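Pectate lyase 1 (Juniperus ashei, PDB 1PXZ) cleaves pectate, a (1->4)-alpha-D-galacturonan, by calcium-dependent elimination, although with low activity, and is the major allergen of cedar pollen. Local coordinates at residues D173-V178 and F193-V198; F219-P224 and N244-N249; A226-P231 and W248-I253. All blocks are in the same frame, centred on the assembly; numbering follows the deposited sequence.

Contact 1 of 3, residues D173-V178 and F193-V198; sequences DGLIDV and FNHHKV
L175 meets the imidazole of H195 tip to tip. Its CG lies over the centre of one ring face, 3.6 Å from the centroid of the H195 ring, as a CH-pi contact. Its two methyls spread over the same ring, CD1 toward its CB end. H195 brings the ring there with CG anti to the backbone N (chi1 -173°). The carbonyl O of D173 sits at the ring's edge, near its plane.

Backbone bonds hold the two segments together beside this pair. V198 O accepts hydrogen bonds from two N-H groups. The bond from I176 N is 3.0 Å long to V198 O and runs nearly along the C=O axis. L175 N also binds V198 O, from above the carbonyl plane and less straight (141° at the hydrogen). G174 CA adds a C-H...O contact of 3.2 Å to K197 O. Water 1 joins D173 O to K197 N.

D173 points its CB away from 193-198; its OD2 is hydrogen-bonded to G150 N, and D149 lies nearby. D173, D177 and D149 are the probable calcium ligands. The contact joins successive coils of a parallel beta-helix at a corner beside the probable calcium site of a pectate lyase.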
loop_
_atom_site.group_PDB
_atom_site.type_symbol
_atom_site.label_atom_id
_atom_site.label_comp_id
_atom_site.label_asym_id
_atom_site.label_seq_id
_atom_site.Cartn_x
_atom_site.Cartn_y
_atom_site.Cartn_z
ATOM N N ASP A 173 5.764 13.276 3.201
ATOM C CA ASP A 173 5.035 12.840 4.404
ATOM C C ASP A 173 4.965 11.330 4.460
ATOM O O ASP A 173 5.940 10.726 4.916
ATOM C CB ASP A 173 3.642 13.472 4.425
ATOM C CG ASP A 173 3.802 14.986 4.552
ATOM O OD1 ASP A 173 4.071 15.436 5.688
ATOM O OD2 ASP A 173 3.667 15.706 3.542
ATOM N N GLY A 174 3.882 10.694 4.015
ATOM C CA GLY A 174 3.857 9.236 4.056
ATOM C C GLY A 174 4.000 8.573 2.702
ATOM O O GLY A 174 3.945 9.196 1.642
ATOM N N LEU A 175 4.186 7.245 2.704
ATOM C CA LEU A 175 4.167 6.524 1.442
ATOM C C LEU A 175 2.763 5.991 1.199
ATOM O O LEU A 175 2.243 6.122 0.096
ATOM C CB LEU A 175 5.219 5.417 1.419
ATOM C CG LEU A 175 6.661 5.960 1.472
ATOM C CD1 LEU A 175 7.650 4.804 1.478
ATOM C CD2 LEU A 175 6.915 6.900 0.302
ATOM N N ILE A 176 2.115 5.385 2.191
ATOM C CA ILE A 176 0.733 4.944 1.982
ATOM C C ILE A 176 -0.108 5.418 3.154
ATOM O O ILE A 176 0.262 5.151 4.308
ATOM C CB ILE A 176 0.662 3.422 1.858
ATOM C CG1 ILE A 176 1.366 2.892 0.606
ATOM C CG2 ILE A 176 -0.784 2.930 1.916
ATOM C CD1 ILE A 176 1.379 1.376 0.544
ATOM N N ASP A 177 -1.194 6.128 2.904
ATOM C CA ASP A 177 -2.061 6.603 3.993
ATOM C C ASP A 177 -3.439 6.003 3.785
ATOM O O ASP A 177 -4.035 6.182 2.718
ATOM C CB ASP A 177 -2.047 8.118 3.978
ATOM C CG ASP A 177 -2.256 8.883 5.254
ATOM O OD1 ASP A 177 -1.280 9.163 5.985
ATOM O OD2 ASP A 177 -3.415 9.250 5.561
ATOM N N VAL A 178 -3.959 5.264 4.763
ATOM C CA VAL A 178 -5.274 4.627 4.615
ATOM C C VAL A 178 -6.153 5.125 5.745
ATOM O O VAL A 178 -5.794 4.956 6.912
ATOM C CB VAL A 178 -5.133 3.106 4.636
ATOM C CG1 VAL A 178 -6.484 2.403 4.512
ATOM C CG2 VAL A 178 -4.215 2.639 3.513
ATOM N N PHE A 193 11.445 2.374 0.656
ATOM C CA PHE A 193 12.846 2.627 1.031
ATOM C C PHE A 193 13.149 4.128 1.088
ATOM O O PHE A 193 12.397 4.939 0.545
ATOM C CB PHE A 193 13.807 1.896 0.093
ATOM C CG PHE A 193 13.755 2.362 -1.366
ATOM C CD1 PHE A 193 12.801 1.858 -2.235
ATOM C CD2 PHE A 193 14.669 3.284 -1.852
ATOM C CE1 PHE A 193 12.782 2.261 -3.551
ATOM C CE2 PHE A 193 14.641 3.719 -3.178
ATOM C CZ PHE A 193 13.676 3.206 -4.029
ATOM N N ASN A 194 14.260 4.441 1.765
ATOM C CA ASN A 194 14.735 5.823 1.874
ATOM C C ASN A 194 13.630 6.774 2.260
ATOM O O ASN A 194 13.354 7.759 1.562
ATOM C CB ASN A 194 15.368 6.265 0.544
ATOM C CG ASN A 194 16.632 5.483 0.220
ATOM O OD1 ASN A 194 17.145 4.659 0.991
ATOM N ND2 ASN A 194 17.157 5.764 -0.980
ATOM N N HIS A 195 12.957 6.504 3.376
ATOM C CA HIS A 195 11.769 7.263 3.736
ATOM C C HIS A 195 11.485 7.094 5.227
ATOM O O HIS A 195 11.593 5.946 5.665
ATOM C CB HIS A 195 10.546 6.780 2.917
ATOM C CG HIS A 195 9.372 7.663 3.171
ATOM N ND1 HIS A 195 8.410 7.417 4.141
ATOM C CD2 HIS A 195 9.031 8.840 2.584
ATOM C CE1 HIS A 195 7.525 8.409 4.130
ATOM N NE2 HIS A 195 7.886 9.274 3.193
ATOM N N HIS A 196 11.141 8.149 5.955
ATOM C CA HIS A 196 10.863 7.999 7.386
ATOM C C HIS A 196 9.509 7.380 7.692
ATOM O O HIS A 196 9.453 6.263 8.196
ATOM C CB HIS A 196 10.919 9.368 8.094
ATOM C CG HIS A 196 12.246 10.023 7.871
ATOM N ND1 HIS A 196 13.332 9.761 8.676
ATOM C CD2 HIS A 196 12.665 10.905 6.937
ATOM C CE1 HIS A 196 14.365 10.470 8.242
ATOM N NE2 HIS A 196 13.990 11.174 7.189
ATOM N N LYS A 197 8.413 8.090 7.426
ATOM C CA LYS A 197 7.095 7.656 7.897
ATOM C C LYS A 197 6.366 6.832 6.851
ATOM O O LYS A 197 5.694 7.365 5.969
ATOM C CB LYS A 197 6.233 8.863 8.275
ATOM C CG LYS A 197 6.768 9.645 9.467
ATOM C CD LYS A 197 5.977 10.925 9.683
ATOM C CE LYS A 197 6.500 11.697 10.888
ATOM N NZ LYS A 197 7.062 10.802 11.938
ATOM N N VAL A 198 6.472 5.506 6.919
ATOM C CA VAL A 198 6.052 4.718 5.768
ATOM C C VAL A 198 4.564 4.503 5.566
ATOM O O VAL A 198 4.005 4.818 4.500
ATOM C CB VAL A 198 6.763 3.348 5.869
ATOM C CG1 VAL A 198 6.350 2.425 4.747
ATOM C CG2 VAL A 198 8.275 3.603 5.833
HETATM O O HOH W 1 8.290 10.836 6.287
#

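Contact 2 of 3, residues F219-P224 and N244-N249; sequences FNQFGP and NYDPWN
The two segments run parallel, in register Q221 with N244 and F222 with Y245. Three backbone hydrogen bonds tie them, each with its donor nearly along the C=O axis. N244 N gives to N220 O, F222 N gives to N244 O at 2.8 Å, and D246 N gives to F222 O. The middle bond is the straightest, 170° at the hydrogen. At the end of the pairing, water 2 lies within hydrogen-bonding distance of F222 O and D246 O.

Q221 and N244 lie side by side on one face. N244 ND2 donates to Q221 OE1 over 2.9 Å, in the carbonyl plane and on a lone pair. The two amide planes are nearly perpendicular (86°). Q221 reaches this position with CG anti to its backbone N and a bend at chi2. Its NE2 is 3.0 Å from D246 OD2. That carboxylate oxygen also packs against the ring of P224, which follows a cis peptide bond.

On the other face F222 and Y245 form an offset stack, centroids 4.7 Å apart and planes at 22°. F222 CD2 sits over one face of the tyrosine, 3.4 Å from Y245 CE2. Both rings leave with CG anti to the carbonyl carbon, so they point the same way. Y245 OH is hydrogen-bonded to M230 O.

The aromatic pair extends in both directions: F222 meets F192 of strand 185-195, and Y245 meets F268 of strand 267-269. Strands 221-222 and 244-245 thus lie between these two strands in the parallel beta-helix.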
loop_
_atom_site.group_PDB
_atom_site.type_symbol
_atom_site.label_atom_id
_atom_site.label_comp_id
_atom_site.label_asym_id
_atom_site.label_seq_id
_atom_site.Cartn_x
_atom_site.Cartn_y
_atom_site.Cartn_z
ATOM N N PHE A 219 4.420 -9.720 1.634
ATOM C CA PHE A 219 5.508 -9.918 0.687
ATOM C C PHE A 219 6.191 -8.602 0.297
ATOM O O PHE A 219 6.734 -8.482 -0.814
ATOM C CB PHE A 219 5.028 -10.643 -0.573
ATOM C CG PHE A 219 4.133 -11.845 -0.293
ATOM C CD1 PHE A 219 4.671 -12.946 0.342
ATOM C CD2 PHE A 219 2.803 -11.839 -0.680
ATOM C CE1 PHE A 219 3.862 -14.054 0.607
ATOM C CE2 PHE A 219 1.982 -12.926 -0.394
ATOM C CZ PHE A 219 2.524 -14.018 0.261
ATOM N N ASN A 220 6.191 -7.631 1.188
ATOM C CA ASN A 220 6.829 -6.343 0.931
ATOM C C ASN A 220 8.276 -6.361 1.415
ATOM O O ASN A 220 8.596 -7.089 2.359
ATOM C CB ASN A 220 6.095 -5.192 1.615
ATOM C CG ASN A 220 4.632 -5.092 1.243
ATOM O OD1 ASN A 220 3.732 -5.478 1.993
ATOM N ND2 ASN A 220 4.374 -4.556 0.055
ATOM N N GLN A 221 9.107 -5.558 0.769
ATOM C CA GLN A 221 10.471 -5.319 1.221
ATOM C C GLN A 221 10.465 -3.981 1.947
ATOM O O GLN A 221 10.216 -2.952 1.314
ATOM C CB GLN A 221 11.489 -5.309 0.061
ATOM C CG GLN A 221 12.869 -4.838 0.552
ATOM C CD GLN A 221 13.498 -5.856 1.506
ATOM O OE1 GLN A 221 13.526 -7.052 1.260
ATOM N NE2 GLN A 221 14.034 -5.386 2.622
ATOM N N PHE A 222 10.710 -3.970 3.256
ATOM C CA PHE A 222 10.725 -2.727 4.013
ATOM C C PHE A 222 12.151 -2.268 4.241
ATOM O O PHE A 222 12.863 -2.803 5.113
ATOM C CB PHE A 222 10.027 -2.929 5.368
ATOM C CG PHE A 222 8.514 -2.934 5.239
ATOM C CD1 PHE A 222 7.820 -1.788 4.904
ATOM C CD2 PHE A 222 7.819 -4.099 5.472
ATOM C CE1 PHE A 222 6.433 -1.787 4.799
ATOM C CE2 PHE A 222 6.426 -4.127 5.348
ATOM C CZ PHE A 222 5.745 -2.982 4.990
ATOM N N GLY A 223 12.591 -1.282 3.468
ATOM C CA GLY A 223 13.968 -0.841 3.594
ATOM C C GLY A 223 14.824 -1.162 2.394
ATOM O O GLY A 223 14.382 -1.776 1.399
ATOM N N PRO A 224 16.101 -0.757 2.378
ATOM C CA PRO A 224 16.801 -0.094 3.468
ATOM C C PRO A 224 16.409 1.355 3.744
ATOM O O PRO A 224 15.752 1.975 2.909
ATOM C CB PRO A 224 18.265 -0.030 2.981
ATOM C CG PRO A 224 18.357 -0.924 1.806
ATOM C CD PRO A 224 16.981 -0.970 1.199
ATOM N N ASN A 244 9.851 -8.647 4.483
ATOM C CA ASN A 244 11.274 -8.652 4.850
ATOM C C ASN A 244 11.695 -7.289 5.354
ATOM O O ASN A 244 11.494 -6.279 4.660
ATOM C CB ASN A 244 12.080 -9.065 3.617
ATOM C CG ASN A 244 13.499 -9.491 3.904
ATOM O OD1 ASN A 244 13.794 -10.042 4.967
ATOM N ND2 ASN A 244 14.418 -9.253 2.975
ATOM N N TYR A 245 12.267 -7.181 6.554
ATOM C CA TYR A 245 12.582 -5.888 7.127
ATOM C C TYR A 245 14.100 -5.711 7.293
ATOM O O TYR A 245 14.720 -6.494 8.009
ATOM C CB TYR A 245 11.931 -5.676 8.498
ATOM C CG TYR A 245 10.426 -5.564 8.559
ATOM C CD1 TYR A 245 9.665 -6.741 8.437
ATOM C CD2 TYR A 245 9.766 -4.361 8.736
ATOM C CE1 TYR A 245 8.287 -6.668 8.492
ATOM C CE2 TYR A 245 8.376 -4.274 8.800
ATOM C CZ TYR A 245 7.663 -5.458 8.670
ATOM O OH TYR A 245 6.281 -5.426 8.716
ATOM N N ASP A 246 14.651 -4.687 6.660
ATOM C CA ASP A 246 15.968 -4.143 6.944
ATOM C C ASP A 246 15.930 -3.345 8.242
ATOM O O ASP A 246 14.851 -3.052 8.728
ATOM C CB ASP A 246 16.435 -3.195 5.826
ATOM C CG ASP A 246 16.767 -3.931 4.549
ATOM O OD1 ASP A 246 17.521 -4.939 4.618
ATOM O OD2 ASP A 246 16.295 -3.521 3.456
ATOM N N PRO A 247 17.069 -2.994 8.831
ATOM C CA PRO A 247 17.068 -2.154 10.025
ATOM C C PRO A 247 16.275 -0.860 9.857
ATOM O O PRO A 247 16.558 -0.098 8.937
ATOM C CB PRO A 247 18.567 -1.853 10.235
ATOM C CG PRO A 247 19.255 -3.057 9.654
ATOM C CD PRO A 247 18.423 -3.447 8.444
ATOM N N TRP A 248 15.326 -0.659 10.765
ATOM C CA TRP A 248 14.449 0.482 10.917
ATOM C C TRP A 248 15.175 1.576 11.698
ATOM O O TRP A 248 16.322 1.322 12.097
ATOM C CB TRP A 248 13.160 0.122 11.667
ATOM C CG TRP A 248 13.384 -0.703 12.914
ATOM C CD1 TRP A 248 13.564 -0.261 14.186
ATOM C CD2 TRP A 248 13.447 -2.134 12.969
ATOM N NE1 TRP A 248 13.743 -1.325 15.063
ATOM C CE2 TRP A 248 13.670 -2.479 14.321
ATOM C CE3 TRP A 248 13.336 -3.142 12.007
ATOM C CZ2 TRP A 248 13.785 -3.806 14.732
ATOM C CZ3 TRP A 248 13.449 -4.471 12.416
ATOM C CH2 TRP A 248 13.670 -4.769 13.770
ATOM N N ASN A 249 14.526 2.698 11.949
ATOM C CA ASN A 249 15.143 3.805 12.678
ATOM C C ASN A 249 14.572 3.960 14.079
ATOM O O ASN A 249 15.353 4.310 14.969
ATOM C CB ASN A 249 14.938 5.149 11.970
ATOM C CG ASN A 249 15.770 6.276 12.552
ATOM O OD1 ASN A 249 15.292 7.383 12.829
ATOM N ND2 ASN A 249 17.061 6.017 12.751
HETATM O O HOH W 2 12.723 -1.636 7.828
#

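Contact 3 of 3, residues A226-P231 and W248-I253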
loop_
_atom_site.group_PDB
_atom_site.type_symbol
_atom_site.label_atom_id
_atom_site.label_comp_id
_atom_site.label_asym_id
_atom_site.label_seq_id
_atom_site.Cartn_x
_atom_site.Cartn_y
_atom_site.Cartn_z
ATOM N N ALA A 226 14.311 2.630 5.748
ATOM C CA ALA A 226 12.926 2.965 6.092
ATOM C C ALA A 226 12.858 3.243 7.583
ATOM O O ALA A 226 13.435 2.483 8.370
ATOM C CB ALA A 226 12.037 1.840 5.613
ATOM N N GLY A 227 12.213 4.327 7.997
ATOM C CA GLY A 227 12.297 4.808 9.367
ATOM C C GLY A 227 11.374 4.086 10.322
ATOM O O GLY A 227 11.839 3.518 11.316
ATOM N N GLN A 228 10.065 4.128 10.067
ATOM C CA GLN A 228 9.123 3.495 11.000
ATOM C C GLN A 228 7.730 3.431 10.392
ATOM O O GLN A 228 7.568 3.781 9.202
ATOM C CB GLN A 228 9.144 4.294 12.301
ATOM C CG GLN A 228 8.535 5.680 12.171
ATOM C CD GLN A 228 9.542 6.793 12.001
ATOM O OE1 GLN A 228 9.198 7.969 11.871
ATOM N NE2 GLN A 228 10.829 6.487 12.008
ATOM N N ARG A 229 6.713 2.993 11.122
ATOM C CA ARG A 229 5.346 2.867 10.631
ATOM C C ARG A 229 5.220 1.836 9.521
ATOM O O ARG A 229 4.842 2.129 8.376
ATOM C CB ARG A 229 4.830 4.197 10.092
ATOM C CG ARG A 229 4.818 5.305 11.147
ATOM C CD ARG A 229 4.130 6.537 10.569
ATOM N NE ARG A 229 3.987 7.593 11.572
ATOM C CZ ARG A 229 3.296 8.704 11.338
ATOM N NH1 ARG A 229 2.719 8.861 10.151
ATOM N NH2 ARG A 229 3.206 9.611 12.295
ATOM N N MET A 230 5.528 0.581 9.836
ATOM C CA MET A 230 5.543 -0.439 8.788
ATOM C C MET A 230 4.766 -1.688 9.164
ATOM O O MET A 230 5.315 -2.793 9.170
ATOM C CB MET A 230 6.999 -0.830 8.449
ATOM C CG MET A 230 7.740 0.381 7.852
ATOM S SD MET A 230 9.461 -0.034 7.530
ATOM C CE MET A 230 10.256 0.599 9.003
ATOM N N PRO A 231 3.485 -1.600 9.466
ATOM C CA PRO A 231 2.703 -0.375 9.515
ATOM C C PRO A 231 2.606 0.250 10.895
ATOM O O PRO A 231 2.984 -0.356 11.891
ATOM C CB PRO A 231 1.301 -0.909 9.148
ATOM C CG PRO A 231 1.266 -2.219 9.871
ATOM C CD PRO A 231 2.655 -2.795 9.762
ATOM N N TRP A 248 15.326 -0.659 10.765
ATOM C CA TRP A 248 14.449 0.482 10.917
ATOM C C TRP A 248 15.175 1.576 11.698
ATOM O O TRP A 248 16.322 1.322 12.097
ATOM C CB TRP A 248 13.160 0.122 11.667
ATOM C CG TRP A 248 13.384 -0.703 12.914
ATOM C CD1 TRP A 248 13.564 -0.261 14.186
ATOM C CD2 TRP A 248 13.447 -2.134 12.969
ATOM N NE1 TRP A 248 13.743 -1.325 15.063
ATOM C CE2 TRP A 248 13.670 -2.479 14.321
ATOM C CE3 TRP A 248 13.336 -3.142 12.007
ATOM C CZ2 TRP A 248 13.785 -3.806 14.732
ATOM C CZ3 TRP A 248 13.449 -4.471 12.416
ATOM C CH2 TRP A 248 13.670 -4.769 13.770
ATOM N N ASN A 249 14.526 2.698 11.949
ATOM C CA ASN A 249 15.143 3.805 12.678
ATOM C C ASN A 249 14.572 3.960 14.079
ATOM O O ASN A 249 15.353 4.310 14.969
ATOM C CB ASN A 249 14.938 5.149 11.970
ATOM C CG ASN A 249 15.770 6.276 12.552
ATOM O OD1 ASN A 249 15.292 7.383 12.829
ATOM N ND2 ASN A 249 17.061 6.017 12.751
ATOM N N ILE A 250 13.260 3.746 14.228
ATOM C CA ILE A 250 12.627 3.917 15.533
ATOM C C ILE A 250 12.003 2.600 15.988
ATOM O O ILE A 250 12.359 2.063 17.042
ATOM C CB ILE A 250 11.571 5.033 15.512
ATOM C CG1 ILE A 250 12.141 6.388 15.055
ATOM C CG2 ILE A 250 10.893 5.161 16.865
ATOM C CD1 ILE A 250 11.062 7.438 14.874
ATOM N N TYR A 251 11.084 2.092 15.178
ATOM C CA TYR A 251 10.492 0.781 15.346
ATOM C C TYR A 251 10.012 0.278 13.986
ATOM O O TYR A 251 10.018 1.059 13.034
ATOM C CB TYR A 251 9.274 0.807 16.279
ATOM C CG TYR A 251 8.153 1.689 15.764
ATOM C CD1 TYR A 251 8.203 3.059 15.990
ATOM C CD2 TYR A 251 7.058 1.193 15.053
ATOM C CE1 TYR A 251 7.202 3.907 15.532
ATOM C CE2 TYR A 251 6.058 2.024 14.589
ATOM C CZ TYR A 251 6.139 3.379 14.838
ATOM O OH TYR A 251 5.129 4.197 14.376
ATOM N N ALA A 252 9.520 -0.964 13.976
ATOM C CA ALA A 252 8.985 -1.474 12.714
ATOM C C ALA A 252 7.465 -1.467 12.676
ATOM O O ALA A 252 6.878 -0.945 11.732
ATOM C CB ALA A 252 9.473 -2.884 12.419
ATOM N N ILE A 253 6.859 -2.103 13.665
ATOM C CA ILE A 253 5.402 -2.250 13.682
ATOM C C ILE A 253 4.839 -1.551 14.898
ATOM O O ILE A 253 5.340 -1.751 16.010
ATOM C CB ILE A 253 5.019 -3.738 13.689
ATOM C CG1 ILE A 253 5.493 -4.438 12.414
ATOM C CG2 ILE A 253 3.522 -3.936 13.887
ATOM C CD1 ILE A 253 5.326 -5.934 12.446
HETATM O O HOH W 3 5.026 6.931 14.815
#
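Q228 lies across Y251 at about a right angle. Its CB sits over one face of the tyrosine ring, offset toward the rim, 4.0 Å from the centroid of the Y251 ring, as a CH-pi contact. Both side chains take the crowded first torsion, with CG between the backbone N and the carbonyl carbon (chi1 69° for Q228, 61° for Y251). Q228 then bends at chi2, and its amide crosses I250 obliquely. The nearest approach there is Q228 NE2 to I250 CD1, 3.0 Å, which is tight packing.

R229 comes at the hydroxyl end of the same tyrosine. Its CG is 3.4 Å from Y251 OH, and the chain runs on extended to NE. Water 3 lies 2.8 Å from Y251 OH and accepts a weak bond from R229 NE. R229 is the predicted active-site residue of this pectate lyase, so Y251 probably lies beside the catalytic site.

These are consecutive coils of the parallel beta-helix, and backbone bonds hold them at the turn. G227 O accepts from N249 N on a lone pair, at 2.9 Å. It accepts from I250 N too, above the carbonyl plane. M230 N donates to A252 O over 2.8 Å, nearly along the C=O axis.

Inside, the CE methyl of M230 packs on W248 CB, 4.0 Å away. The indole of W248 leads elsewhere, and its NE1 is hydrogen-bonded to K276 O.

How the contacts relate
All three contacts join coils of one parallel beta-helix. Along the chain, contact 1 closes before contacts 2 and 3 open. Contacts 2 and 3 end on the same part of the chain and share W248 and N249. Their centres are about 8 Å apart; contact 1 is about 12 Å from contact 2 and 10 Å from contact 3. Strands 185-195 and 221-222 are neighbours, which links contacts 1 and 2. Contact 3 is joined to contact 1 by probable backbone bonds from G227 N to H195 O and from Q228 N to H196 O. Contacts 1 and 3 bring the probable calcium ligands D173 and D177 near the predicted active-site R229. Residues 219-231 lie in IgE-binding regions.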